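Local coordinates for protein polymeric Immunoglobulin Receptor (Oncorhynchus mykiss, PDB 5F1S) that probably binds polymeric immunoglobulins for mucosal immunity, as the immunoglobulin-superfamily ectodomain of the receptor that gives rise to secretory component, at residues R172-L175 against T176-T180; G185-R188 against R189-G192. All coordinates share one frame; numbering follows the deposited sequence.

Contact 1 (R172-L175 against T176-T180); sequences RDDL and TKAFT
D174 points OD1 into the turn, at the amides of T176, K177 and A178, and holds the turn with that one oxygen. Its CG stands between the backbone N and the carbonyl carbon (chi1 73°), which folds the side chain inward. D174 CB passes 3.8 Å from A178 O. D174 CG comes closer to that same oxygen and also meets T176 CG2 at 3.5 Å. D174 OD1 then takes three amide protons. K177 N approaches D174 OD1 on its syn lone pair at 2.8 Å. T176 N reaches D174 OD1 at 2.8 Å on the anti side, tilted out of the carboxylate plane. A178 N lies above that plane, 3.1 Å from D174 OD1, so three successive amides fix the turn. D174 OD2 rests 4.0 Å from A178 CB. The backbone closes the loop too, with D174 N donating to A178 O at 3.0 Å. Just before it, D173 makes an Asx turn, its OD1 accepting from L175 N well above the carboxylate plane, while Y135 and K144 hold the same carboxylate from outside. Behind the turn R172 and T180 form a hydrogen-bonded antiparallel pair, and D173 faces F179 in a non-hydrogen-bonded one. This is the tip of the hairpin of strands 169-173 and 178-183; strand 129-135 flanks it on the 178-183 side, and R14, from the other V-set domain, hydrogen-bonds K177 O.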
loop_
_atom_site.group_PDB
_atom_site.type_symbol
_atom_site.label_atom_id
_atom_site.label_comp_id
_atom_site.label_asym_id
_atom_site.label_seq_id
_atom_site.Cartn_x
_atom_site.Cartn_y
_atom_site.Cartn_z
ATOM N N ARG A 172 12.123 13.444 7.235
ATOM C CA ARG A 172 12.485 12.343 8.113
ATOM C C ARG A 172 12.133 11.039 7.410
ATOM O O ARG A 172 10.949 10.724 7.215
ATOM C CB ARG A 172 11.779 12.454 9.460
ATOM C CG ARG A 172 12.168 11.341 10.434
ATOM C CD ARG A 172 11.549 11.545 11.803
ATOM N NE ARG A 172 11.946 10.496 12.739
ATOM C CZ ARG A 172 11.603 10.464 14.024
ATOM N NH1 ARG A 172 10.853 11.426 14.544
ATOM N NH2 ARG A 172 12.013 9.466 14.792
ATOM N N ASP A 173 13.162 10.287 7.054
ATOM C CA ASP A 173 13.040 8.970 6.440
ATOM C C ASP A 173 13.123 7.915 7.527
ATOM O O ASP A 173 14.089 7.907 8.293
ATOM C CB ASP A 173 14.172 8.812 5.432
ATOM C CG ASP A 173 14.134 7.493 4.660
ATOM O OD1 ASP A 173 13.190 6.702 4.863
ATOM O OD2 ASP A 173 15.057 7.259 3.843
ATOM N N ASP A 174 12.094 7.071 7.645
ATOM C CA ASP A 174 12.129 6.021 8.650
ATOM C C ASP A 174 12.999 4.845 8.230
ATOM O O ASP A 174 13.082 3.864 8.981
ATOM C CB ASP A 174 10.707 5.548 9.015
ATOM C CG ASP A 174 10.021 4.685 7.926
ATOM O OD1 ASP A 174 10.651 4.242 6.971
ATOM O OD2 ASP A 174 8.808 4.425 8.051
ATOM N N LEU A 175 13.652 4.923 7.070
ATOM C CA LEU A 175 14.646 3.974 6.593
ATOM C C LEU A 175 14.063 2.623 6.227
ATOM O O LEU A 175 14.816 1.739 5.824
ATOM C CB LEU A 175 15.753 3.750 7.632
ATOM C CG LEU A 175 16.476 5.044 8.042
ATOM C CD1 LEU A 175 17.437 4.745 9.197
ATOM C CD2 LEU A 175 17.216 5.664 6.856
ATOM N N THR A 176 12.765 2.445 6.320
ATOM C CA THR A 176 12.189 1.155 5.975
ATOM C C THR A 176 11.033 1.235 4.978
ATOM O O THR A 176 10.969 0.395 4.073
ATOM C CB THR A 176 11.737 0.447 7.250
ATOM O OG1 THR A 176 11.038 -0.738 6.880
ATOM C CG2 THR A 176 10.819 1.278 8.053
ATOM N N LYS A 177 10.162 2.259 5.081
ATOM C CA LYS A 177 8.886 2.264 4.344
ATOM C C LYS A 177 8.448 3.633 3.843
ATOM O O LYS A 177 7.632 3.681 2.927
ATOM C CB LYS A 177 7.717 1.746 5.231
ATOM C CG LYS A 177 7.827 0.393 5.822
ATOM C CD LYS A 177 6.486 -0.010 6.454
ATOM C CE LYS A 177 5.985 0.952 7.538
ATOM N NZ LYS A 177 4.737 0.412 8.200
ATOM N N ALA A 178 8.840 4.735 4.486
ATOM C CA ALA A 178 8.196 6.013 4.245
ATOM C C ALA A 178 9.123 7.113 4.682
ATOM O O ALA A 178 9.925 6.931 5.606
ATOM C CB ALA A 178 6.880 6.167 5.018
ATOM N N PHE A 179 9.001 8.266 4.022
ATOM C CA PHE A 179 9.627 9.474 4.541
ATOM C C PHE A 179 8.597 10.577 4.568
ATOM O O PHE A 179 7.720 10.624 3.711
ATOM C CB PHE A 179 10.910 9.854 3.732
ATOM C CG PHE A 179 10.715 10.176 2.246
ATOM C CD1 PHE A 179 10.629 11.491 1.807
ATOM C CD2 PHE A 179 10.742 9.183 1.303
ATOM C CE1 PHE A 179 10.522 11.792 0.468
ATOM C CE2 PHE A 179 10.642 9.473 -0.052
ATOM C CZ PHE A 179 10.541 10.784 -0.473
ATOM N N THR A 180 8.628 11.382 5.617
ATOM C CA THR A 180 7.678 12.477 5.785
ATOM C C THR A 180 8.379 13.786 5.483
ATOM O O THR A 180 9.535 13.989 5.866
ATOM C CB THR A 180 7.105 12.520 7.202
ATOM O OG1 THR A 180 8.181 12.651 8.139
ATOM C CG2 THR A 180 6.367 11.230 7.500
#

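Contact 2 (G185-R188 against R189-G192); sequences GLAR and RDTG
The guanidinium of R189 lies with one face over the methyl of A187, R189 NH1 standing 3.5 Å from A187 CB. With chi1 at 69° the R189 chain leaves over its own backbone and runs extended as far as NE, which carries the flat group back past the residue two places earlier. R188 sends its side chain off a different flank of the turn, where its NH2 forms a salt bridge with E125 and the side chain also touches V209, so the two neighbouring arginines diverge.

D190, like R189, reaches back to A187, but it meets the backbone there where R189 meets the methyl. D190 OD2 accepts from A187 N at 2.9 Å in an almost straight bond (175°), the donor lying well above the carboxylate plane. In return D190 N donates to A187 O at 2.8 Å, also from above the carbonyl plane. These reciprocal bonds pin both ends of a short 3-10 turn, and D190 CG is packed 3.3 Å from A187 O. The turn belongs to the loop between strands 178-183 and 192-198, the E-F loop of the V-set fold; D190 O receives the hydroxyl of Y194, a tyrosine corner in the Asp-x-Gly-x-Tyr-x-Cys sequence, whose cysteine, C196, is disulfide-bonded to C133.

One residue further, T191 N donates to R188 O at 3.2 Å. The T191 hydroxyl points back alongside that carbonyl, and a water joins them: it donates to R188 O and accepts from T191 OG1 at 2.7 Å. The hydroxyl is also bonded to V209 N of strand 201-210, while the L186 side chain packs on I207 and V209 of that strand.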
loop_
_atom_site.group_PDB
_atom_site.type_symbol
_atom_site.label_atom_id
_atom_site.label_comp_id
_atom_site.label_asym_id
_atom_site.label_seq_id
_atom_site.Cartn_x
_atom_site.Cartn_y
_atom_site.Cartn_z
ATOM N N GLY A 185 6.098 26.264 7.723
ATOM C CA GLY A 185 5.289 27.468 7.756
ATOM C C GLY A 185 4.952 27.965 6.365
ATOM O O GLY A 185 5.712 28.713 5.742
ATOM N N LEU A 186 3.790 27.553 5.882
ATOM C CA LEU A 186 3.437 27.741 4.479
ATOM C C LEU A 186 3.371 29.214 4.107
ATOM O O LEU A 186 2.836 30.032 4.848
ATOM C CB LEU A 186 2.082 27.081 4.203
ATOM C CG LEU A 186 2.061 25.540 4.282
ATOM C CD1 LEU A 186 0.662 25.039 4.381
ATOM C CD2 LEU A 186 2.764 24.872 3.080
ATOM N N ALA A 187 3.903 29.538 2.941
ATOM C CA ALA A 187 3.718 30.834 2.316
ATOM C C ALA A 187 2.935 30.622 1.030
ATOM O O ALA A 187 3.007 29.555 0.414
ATOM C CB ALA A 187 5.062 31.500 2.025
ATOM N N ARG A 188 2.164 31.631 0.625
ATOM C CA ARG A 188 1.275 31.392 -0.496
ATOM C C ARG A 188 2.024 31.112 -1.774
ATOM O O ARG A 188 1.491 30.408 -2.640
ATOM C CB ARG A 188 0.285 32.551 -0.669
ATOM C CG ARG A 188 -1.079 32.112 -0.115
ATOM C CD ARG A 188 -2.065 33.201 -0.001
ATOM N NE ARG A 188 -1.762 34.092 1.106
ATOM C CZ ARG A 188 -2.558 35.106 1.453
ATOM N NH1 ARG A 188 -3.674 35.315 0.782
ATOM N NH2 ARG A 188 -2.225 35.913 2.454
ATOM N N ARG A 189 3.259 31.584 -1.899
ATOM C CA ARG A 189 4.043 31.207 -3.070
ATOM C C ARG A 189 4.397 29.717 -3.088
ATOM O O ARG A 189 4.813 29.224 -4.136
ATOM C CB ARG A 189 5.334 32.028 -3.152
ATOM C CG ARG A 189 6.343 31.711 -2.070
ATOM C CD ARG A 189 7.609 32.601 -2.121
ATOM N NE ARG A 189 8.445 32.297 -0.959
ATOM C CZ ARG A 189 8.260 32.809 0.259
ATOM N NH1 ARG A 189 7.284 33.684 0.476
ATOM N NH2 ARG A 189 9.054 32.450 1.264
ATOM N N ASP A 190 4.266 28.999 -1.980
ATOM C CA ASP A 190 4.555 27.556 -1.990
ATOM C C ASP A 190 3.504 26.736 -2.749
ATOM O O ASP A 190 3.730 25.539 -3.014
ATOM C CB ASP A 190 4.639 27.010 -0.575
ATOM C CG ASP A 190 5.735 27.685 0.266
ATOM O OD1 ASP A 190 6.674 28.232 -0.327
ATOM O OD2 ASP A 190 5.642 27.653 1.512
ATOM N N THR A 191 2.346 27.315 -3.057
ATOM C CA THR A 191 1.322 26.574 -3.796
ATOM C C THR A 191 1.886 25.999 -5.090
ATOM O O THR A 191 2.606 26.677 -5.833
ATOM C CB THR A 191 0.117 27.478 -4.095
ATOM O OG1 THR A 191 -0.555 27.791 -2.851
ATOM C CG2 THR A 191 -0.819 26.787 -4.991
ATOM N N GLY A 192 1.553 24.744 -5.367
ATOM C CA GLY A 192 1.889 24.141 -6.639
ATOM C C GLY A 192 2.283 22.668 -6.511
ATOM O O GLY A 192 2.073 22.006 -5.485
HETATM O O HOH W 1 -1.716 30.190 -2.999
#

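Overall arrangement
Both contacts lie in the second V-set domain and follow each other along the chain: contact 1 turns strand 169-173 into strand 178-183, and contact 2 comes in the loop after that strand, before strand 192-198. Their centres are 24 Å apart and the nearest atoms about 13 Å, so they do not touch. Strand 178-183 starts at one and runs toward the other. Contact 1 closes a hairpin within a single sheet, near the middle of the two-domain chain and next to the first domain; contact 2, farther out at the surface, lies in the connection that leads from the sheet of strand 178-183 to that of strand 192-198.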